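Local coordinates for protein putative histidinol-phosphate aminotransferase (Erwinia carotovora atroseptica, PDB 3LY1) that binds pyridoxal 5'-phosphate and is probably an aminotransferase of the histidinol-phosphate type, at residues A225-H228 with P229-A233; H309-A313 with G314-G318. One frame throughout, in Å; residues are numbered along the deposited sequence.

Interaction 1: residues A225-H228 with P229-A233; sequences AVAH and PTVIA
His228 and Thr230 meet at the start of helix 229-235, where the edge of the imidazole at ND1 faces Thr230. With CG anti to the backbone N (chi1 -173°), the ring brings ND1 2.8 Å from Thr230 OG1, a hydrogen bond in which either atom could be the donor. Thr230 N also donates to His228 ND1 at 3.2 Å, a fairly straight bond that comes in tilted from the ring plane by 33°. One ring face is taken by Pro229, whose CD lies 3.6 Å from the His228 ring centroid in a CH-pi contact; the two side chains cross at about a right angle. His228 O accepts a nearly straight bond from Ile232 N at 3.1 Å and a weak one from Val231 N. The apolar side of the turn packs on Ala225 and Ala227: Ala227 CB touches both Val231 CG1 at 3.7 Å and Ile232 CD1 at 3.8 Å, and Ile232 CD1 reaches on to Ala225. Leu72 and Ile206 of the flanking strands continue this packing. His228 is thus the N-cap, its side chain accepting from Thr230 N; together with the bond to OG1, this fixes the rotation of the ring and ties it to the first turn of the helix.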
loop_
_atom_site.group_PDB
_atom_site.type_symbol
_atom_site.label_atom_id
_atom_site.label_comp_id
_atom_site.label_asym_id
_atom_site.label_seq_id
_atom_site.Cartn_x
_atom_site.Cartn_y
_atom_site.Cartn_z
ATOM N N ALA A 225 2.392 -11.925 -4.084
ATOM C CA ALA A 225 1.716 -13.029 -4.775
ATOM C C ALA A 225 2.729 -13.786 -5.660
ATOM O O ALA A 225 3.685 -13.198 -6.215
ATOM C CB ALA A 225 0.528 -12.535 -5.585
ATOM N N VAL A 226 2.522 -15.090 -5.776
ATOM C CA VAL A 226 3.237 -15.949 -6.713
ATOM C C VAL A 226 2.219 -16.593 -7.650
ATOM O O VAL A 226 1.179 -17.126 -7.200
ATOM C CB VAL A 226 4.080 -17.006 -5.992
ATOM C CG1 VAL A 226 5.055 -17.679 -7.000
ATOM C CG2 VAL A 226 4.810 -16.400 -4.755
ATOM N N ALA A 227 2.431 -16.472 -8.963
ATOM C CA ALA A 227 1.505 -17.078 -9.916
ATOM C C ALA A 227 2.144 -17.152 -11.296
ATOM O O ALA A 227 3.239 -16.636 -11.506
ATOM C CB ALA A 227 0.204 -16.279 -9.965
ATOM N N HIS A 228 1.439 -17.748 -12.259
ATOM C CA HIS A 228 1.914 -17.726 -13.644
ATOM C C HIS A 228 2.024 -16.247 -14.051
ATOM O O HIS A 228 1.256 -15.426 -13.566
ATOM C CB HIS A 228 0.927 -18.476 -14.547
ATOM C CG HIS A 228 1.403 -18.661 -15.962
ATOM N ND1 HIS A 228 1.030 -17.820 -16.994
ATOM C CD2 HIS A 228 2.157 -19.635 -16.522
ATOM C CE1 HIS A 228 1.578 -18.246 -18.121
ATOM N NE2 HIS A 228 2.275 -19.342 -17.861
ATOM N N PRO A 229 2.967 -15.897 -14.942
ATOM C CA PRO A 229 3.041 -14.485 -15.307
ATOM C C PRO A 229 1.779 -13.854 -15.868
ATOM O O PRO A 229 1.587 -12.683 -15.633
ATOM C CB PRO A 229 4.143 -14.456 -16.352
ATOM C CG PRO A 229 5.039 -15.515 -15.931
ATOM C CD PRO A 229 4.112 -16.652 -15.492
ATOM N N THR A 230 0.937 -14.604 -16.583
ATOM C CA THR A 230 -0.295 -14.060 -17.130
ATOM C C THR A 230 -1.239 -13.604 -15.989
ATOM O O THR A 230 -1.903 -12.571 -16.096
ATOM C CB THR A 230 -0.986 -15.053 -18.103
ATOM O OG1 THR A 230 -1.299 -16.276 -17.405
ATOM C CG2 THR A 230 -0.067 -15.346 -19.298
ATOM N N VAL A 231 -1.236 -14.338 -14.886
ATOM C CA VAL A 231 -2.085 -14.047 -13.730
ATOM C C VAL A 231 -1.521 -12.869 -12.936
ATOM O O VAL A 231 -2.259 -11.983 -12.513
ATOM C CB VAL A 231 -2.195 -15.292 -12.834
ATOM C CG1 VAL A 231 -2.942 -14.997 -11.515
ATOM C CG2 VAL A 231 -2.848 -16.474 -13.663
ATOM N N ILE A 232 -0.212 -12.856 -12.712
ATOM C CA ILE A 232 0.412 -11.709 -12.080
ATOM C C ILE A 232 0.155 -10.401 -12.883
ATOM O O ILE A 232 -0.134 -9.355 -12.299
ATOM C CB ILE A 232 1.920 -11.925 -11.926
ATOM C CG1 ILE A 232 2.210 -13.051 -10.927
ATOM C CG2 ILE A 232 2.618 -10.610 -11.561
ATOM C CD1 ILE A 232 1.714 -12.784 -9.484
ATOM N N ALA A 233 0.244 -10.474 -14.211
ATOM C CA ALA A 233 0.015 -9.309 -15.051
ATOM C C ALA A 233 -1.399 -8.777 -14.820
ATOM O O ALA A 233 -1.585 -7.562 -14.720
ATOM C CB ALA A 233 0.269 -9.634 -16.528
#

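Interaction 2: residues H309-A313 with G314-G318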
loop_
_atom_site.group_PDB
_atom_site.type_symbol
_atom_site.label_atom_id
_atom_site.label_comp_id
_atom_site.label_asym_id
_atom_site.label_seq_id
_atom_site.Cartn_x
_atom_site.Cartn_y
_atom_site.Cartn_z
ATOM N N HIS A 309 -13.368 -10.012 30.914
ATOM C CA HIS A 309 -12.569 -10.326 32.103
ATOM C C HIS A 309 -11.062 -10.346 31.814
ATOM O O HIS A 309 -10.252 -9.843 32.594
ATOM C CB HIS A 309 -13.035 -11.619 32.777
ATOM C CG HIS A 309 -14.410 -11.522 33.383
ATOM N ND1 HIS A 309 -15.402 -12.449 33.142
ATOM C CD2 HIS A 309 -14.961 -10.590 34.198
ATOM C CE1 HIS A 309 -16.507 -12.091 33.776
ATOM N NE2 HIS A 309 -16.267 -10.966 34.425
HETATM N N MSE A 310 -10.693 -10.894 30.667
HETATM C CA MSE A 310 -9.297 -10.878 30.242
HETATM C C MSE A 310 -8.817 -9.432 29.954
HETATM O O MSE A 310 -7.727 -9.061 30.380
HETATM C CB MSE A 310 -9.091 -11.816 29.042
HETATM C CG MSE A 310 -8.899 -13.308 29.455
HETATM SE SE MSE A 310 -7.160 -13.513 30.341
HETATM C CE MSE A 310 -7.315 -15.344 30.985
ATOM N N ALA A 311 -9.630 -8.608 29.272
ATOM C CA ALA A 311 -9.252 -7.188 29.048
ATOM C C ALA A 311 -8.986 -6.496 30.380
ATOM O O ALA A 311 -8.021 -5.732 30.498
ATOM C CB ALA A 311 -10.318 -6.403 28.263
ATOM N N ASP A 312 -9.839 -6.773 31.368
ATOM C CA ASP A 312 -9.735 -6.144 32.694
ATOM C C ASP A 312 -8.490 -6.608 33.444
ATOM O O ASP A 312 -7.991 -5.876 34.288
ATOM C CB ASP A 312 -10.985 -6.412 33.557
ATOM C CG ASP A 312 -12.246 -5.690 33.043
ATOM O OD1 ASP A 312 -12.133 -4.746 32.207
ATOM O OD2 ASP A 312 -13.362 -6.094 33.474
ATOM N N ALA A 313 -8.022 -7.821 33.162
ATOM C CA ALA A 313 -6.778 -8.339 33.718
ATOM C C ALA A 313 -5.554 -7.949 32.880
ATOM O O ALA A 313 -4.445 -8.403 33.185
ATOM C CB ALA A 313 -6.838 -9.829 33.842
ATOM N N GLY A 314 -5.760 -7.144 31.825
ATOM C CA GLY A 314 -4.686 -6.655 30.974
ATOM C C GLY A 314 -4.266 -7.615 29.876
ATOM O O GLY A 314 -3.096 -7.644 29.487
ATOM N N VAL A 315 -5.207 -8.410 29.373
ATOM C CA VAL A 315 -4.925 -9.333 28.266
ATOM C C VAL A 315 -5.962 -9.137 27.174
ATOM O O VAL A 315 -7.166 -9.288 27.419
ATOM C CB VAL A 315 -4.957 -10.799 28.730
ATOM C CG1 VAL A 315 -4.587 -11.721 27.594
ATOM C CG2 VAL A 315 -4.016 -11.029 29.946
ATOM N N LEU A 316 -5.505 -8.797 25.966
ATOM C CA LEU A 316 -6.400 -8.595 24.832
ATOM C C LEU A 316 -6.356 -9.818 23.932
ATOM O O LEU A 316 -5.328 -10.114 23.304
ATOM C CB LEU A 316 -6.014 -7.335 24.037
ATOM C CG LEU A 316 -5.960 -6.006 24.801
ATOM C CD1 LEU A 316 -5.635 -4.843 23.823
ATOM C CD2 LEU A 316 -7.251 -5.744 25.525
ATOM N N ILE A 317 -7.480 -10.536 23.876
ATOM C CA ILE A 317 -7.596 -11.759 23.076
ATOM C C ILE A 317 -8.377 -11.480 21.787
ATOM O O ILE A 317 -8.863 -10.357 21.572
ATOM C CB ILE A 317 -8.245 -12.932 23.908
ATOM C CG1 ILE A 317 -9.716 -12.671 24.239
ATOM C CG2 ILE A 317 -7.443 -13.194 25.205
ATOM C CD1 ILE A 317 -10.446 -13.876 24.896
ATOM N N GLY A 318 -8.539 -12.488 20.943
ATOM C CA GLY A 318 -9.302 -12.306 19.713
ATOM C C GLY A 318 -10.751 -11.870 19.813
ATOM O O GLY A 318 -11.455 -12.147 20.798
#
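Met310 O, a selenomethionine carbonyl near the end of helix 303-312, accepts from Val315 N at 2.8 Å, the shorter of the two bonds that close the helix. The donor stands above the carbonyl plane, 39° out of it. Met310 O also takes a weak bond from Ala313 N within the last turn. One step inside, Gly314 N donates to Ala311 O at 3.0 Å, again from well above the carbonyl plane. Gly314 turns the chain with a positive phi of 84°, a conformation that glycine adopts readily. Beyond it, Met310 and Val315 lie side by side and point the same way: the Met310 chain bends at chi2 (-70°), which lays SE 3.8 Å from Val315 CB. Ala311 CB touches Leu316 CD2 at 4.2 Å, and Met310 CB brushes Ile317 CG2 at 4.4 Å. Thr344 and Met345 of helix 335-350 pack on Met310, while Trp340 of the same helix packs on Val315. The paired bonds, the glycine of positive phi and the apolar contact between Met310 and Val315 make this a Schellman motif, here leading from helix 303-312 into strand 315-316, which pairs in parallel with strand 19-20.

Interactions 1 and 2 are both junctions between a strand and a helix, taken in opposite order: 225-233 passes from a strand into a helix, 309-318 from a helix into a strand. They follow in series along the chain and lie on opposite sides of its centre, with their own centres 42 Å apart and nearest atoms about 27 Å apart, so neither touches the other. Interaction 1 is the one nearer the cofactor. Its strand belongs to the seven-stranded mixed sheet characteristic of the large domain of fold-type I pyridoxal-phosphate enzymes, and the side chain of Ala225 is about 11 Å from bound pyridoxal 5'-phosphate and about 8 Å from that of Ser77, a cofactor-binding residue. Interaction 2 lies away from the cofactor site.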